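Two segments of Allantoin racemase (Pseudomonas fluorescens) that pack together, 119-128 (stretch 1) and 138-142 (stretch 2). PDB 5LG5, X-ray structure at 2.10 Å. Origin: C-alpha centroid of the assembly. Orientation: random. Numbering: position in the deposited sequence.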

# COMPACT_ATOMS: atom_id res chain seq x y z
N THR E 119 -7.50 14.39 -17.51
CA THR E 119 -6.06 14.20 -17.43
C THR E 119 -5.62 13.83 -16.02
O THR E 119 -4.52 13.33 -15.84
N VAL E 120 -6.50 14.05 -15.04
CA VAL E 120 -6.20 13.79 -13.63
C VAL E 120 -5.77 12.34 -13.35
O VAL E 120 -4.73 12.11 -12.71
N PRO E 121 -6.56 11.35 -13.83
CA PRO E 121 -6.11 9.98 -13.56
C PRO E 121 -4.79 9.63 -14.25
O PRO E 121 -4.03 8.80 -13.74
N LEU E 122 -4.50 10.26 -15.39
CA LEU E 122 -3.24 10.04 -16.08
C LEU E 122 -2.07 10.52 -15.19
O LEU E 122 -1.05 9.84 -15.05
N ILE E 123 -2.22 11.71 -14.61
CA ILE E 123 -1.20 12.24 -13.70
C ILE E 123 -1.06 11.39 -12.45
O ILE E 123 0.05 11.07 -12.02
N GLU E 124 -2.20 11.00 -11.87
CA GLU E 124 -2.20 10.11 -10.72
C GLU E 124 -1.43 8.83 -11.05
O GLU E 124 -0.59 8.38 -10.26
N ASP E 125 -1.68 8.25 -12.22
CA ASP E 125 -0.98 7.02 -12.60
C ASP E 125 0.54 7.23 -12.77
O ASP E 125 1.33 6.42 -12.28
N ARG E 126 0.95 8.32 -13.42
CA ARG E 126 2.39 8.59 -13.60
C ARG E 126 3.13 8.82 -12.27
O ARG E 126 4.28 8.40 -12.11
N LEU E 127 2.49 9.53 -11.35
CA LEU E 127 3.08 9.82 -10.03
C LEU E 127 3.21 8.54 -9.20
O LEU E 127 4.19 8.36 -8.46
N LYS E 128 2.21 7.67 -9.30
CA LYS E 128 2.26 6.37 -8.62
C LYS E 128 3.39 5.50 -9.15
O LYS E 128 4.16 4.94 -8.37
N SER E 138 -3.46 15.68 -3.54
CA SER E 138 -4.48 15.60 -4.58
C SER E 138 -3.93 16.04 -5.93
O SER E 138 -2.93 16.76 -6.01
N VAL E 139 -4.60 15.60 -6.98
CA VAL E 139 -4.40 16.15 -8.30
C VAL E 139 -5.72 16.76 -8.71
O VAL E 139 -6.73 16.07 -8.75
N ARG E 140 -5.71 18.06 -8.97
CA ARG E 140 -6.95 18.77 -9.25
C ARG E 140 -6.93 19.43 -10.61
O ARG E 140 -5.90 19.96 -11.05
N ALA E 141 -8.09 19.45 -11.26
CA ALA E 141 -8.21 20.06 -12.57
C ALA E 141 -8.84 21.44 -12.46
O ALA E 141 -9.86 21.62 -11.80
N SER E 142 -8.25 22.41 -13.14
CA SER E 142 -8.82 23.75 -13.17
C SER E 142 -10.10 23.76 -14.01
O SER E 142 -10.97 24.60 -13.80

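This is a small, apolar helix-on-strand contact centred on Val139, with no direct hydrogen bond between the stretches and one water bridging them at the edge of the hydrocarbon packing. The helix and strand run nearly antiparallel (154° between their directions), their axes approach to 8.4 Å, and 251 Å² is buried in total. Val139 accounts for 112 Å² of this: its CA-to-CB bond points toward the helix, and its t rotamer (chi1 177°) places CG1 3.9 Å from Ile123 CG2 and 4.0 Å from Val120 CG2, while CG2 lies 4.2 Å from Leu127 CD1. Val120, Ile123 and Leu127 all direct CB toward the strand, as the i, i+3, i+7 spacing of a helical face predicts; Val120 is t, whereas Ile123 and Leu127 are both m, t. Val120 also reaches along the strand, its CG2 lying 3.9 Å from Ala141 CB, and its CG1 approaches the Val139 carbonyl O at 3.6 Å. Alternation on the strand turns the CB atoms of Ser138 and Arg140 away. Glu124 starts sideways, but its m, t chain brings its end nearer, with CG 3.9 Å from Val139 CG2. Its carboxylate then joins the strand backbone through water 1, which donates to Glu124 OE2 (2.6 Å) and accepts from Val139 N (2.9 Å).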

# COMPACT_ATOMS: atom_id res chain seq x y z
CB THR E 119 -5.27 15.46 -17.87
OG1 THR E 119 -5.38 16.47 -16.87
CG2 THR E 119 -5.80 15.98 -19.19
CB VAL E 120 -7.37 14.21 -12.71
CG1 VAL E 120 -7.25 13.56 -11.33
CG2 VAL E 120 -7.42 15.73 -12.60
CB PRO E 121 -7.27 9.11 -14.06
CG PRO E 121 -8.07 9.99 -14.97
CD PRO E 121 -7.91 11.38 -14.42
CB LEU E 122 -3.21 10.80 -17.42
CG LEU E 122 -4.14 10.43 -18.60
CD1 LEU E 122 -3.40 10.31 -19.93
CD2 LEU E 122 -5.01 9.23 -18.33
CB ILE E 123 -1.50 13.70 -13.35
CG1 ILE E 123 -1.45 14.53 -14.64
CG2 ILE E 123 -0.53 14.24 -12.28
CD1 ILE E 123 -2.07 15.91 -14.52
CB GLU E 124 -3.64 9.78 -10.30
CG GLU E 124 -4.39 10.96 -9.68
CD GLU E 124 -5.86 10.67 -9.49
OE1 GLU E 124 -6.35 9.71 -10.12
OE2 GLU E 124 -6.51 11.42 -8.71
CB ASP E 125 -1.60 6.41 -13.87
CG ASP E 125 -2.94 5.71 -13.62
OD1 ASP E 125 -3.63 5.38 -14.62
OD2 ASP E 125 -3.33 5.49 -12.45
CB ARG E 126 2.62 9.77 -14.56
CG ARG E 126 2.19 9.52 -16.02
CD ARG E 126 2.83 8.27 -16.63
NE ARG E 126 4.28 8.41 -16.84
CZ ARG E 126 5.07 7.45 -17.31
NH1 ARG E 126 4.57 6.27 -17.62
NH2 ARG E 126 6.37 7.67 -17.48
CB LEU E 127 2.25 10.89 -9.30
CG LEU E 127 2.32 12.31 -9.88
CD1 LEU E 127 1.35 13.27 -9.18
CD2 LEU E 127 3.75 12.84 -9.76
CB LYS E 128 0.92 5.64 -8.77
CG LYS E 128 -0.17 6.22 -7.88
CD LYS E 128 -1.52 5.57 -8.15
CE LYS E 128 -2.60 6.21 -7.29
NZ LYS E 128 -3.95 5.63 -7.60
CB SER E 138 -5.70 16.45 -4.22
OG SER E 138 -5.34 17.81 -4.02
CB VAL E 139 -3.99 15.06 -9.30
CG1 VAL E 139 -3.84 15.65 -10.74
CG2 VAL E 139 -2.71 14.40 -8.83
CB ARG E 140 -7.20 19.85 -8.20
CG ARG E 140 -7.49 19.32 -6.83
CD ARG E 140 -7.90 20.45 -5.93
NE ARG E 140 -8.62 19.94 -4.77
CZ ARG E 140 -9.93 20.05 -4.62
NH1 ARG E 140 -10.65 20.68 -5.54
NH2 ARG E 140 -10.51 19.54 -3.54
CB ALA E 141 -9.04 19.17 -13.49
CB SER E 142 -7.79 24.74 -13.71
OG SER E 142 -7.48 24.44 -15.05
O HOH W 1 -5.48 12.86 -6.75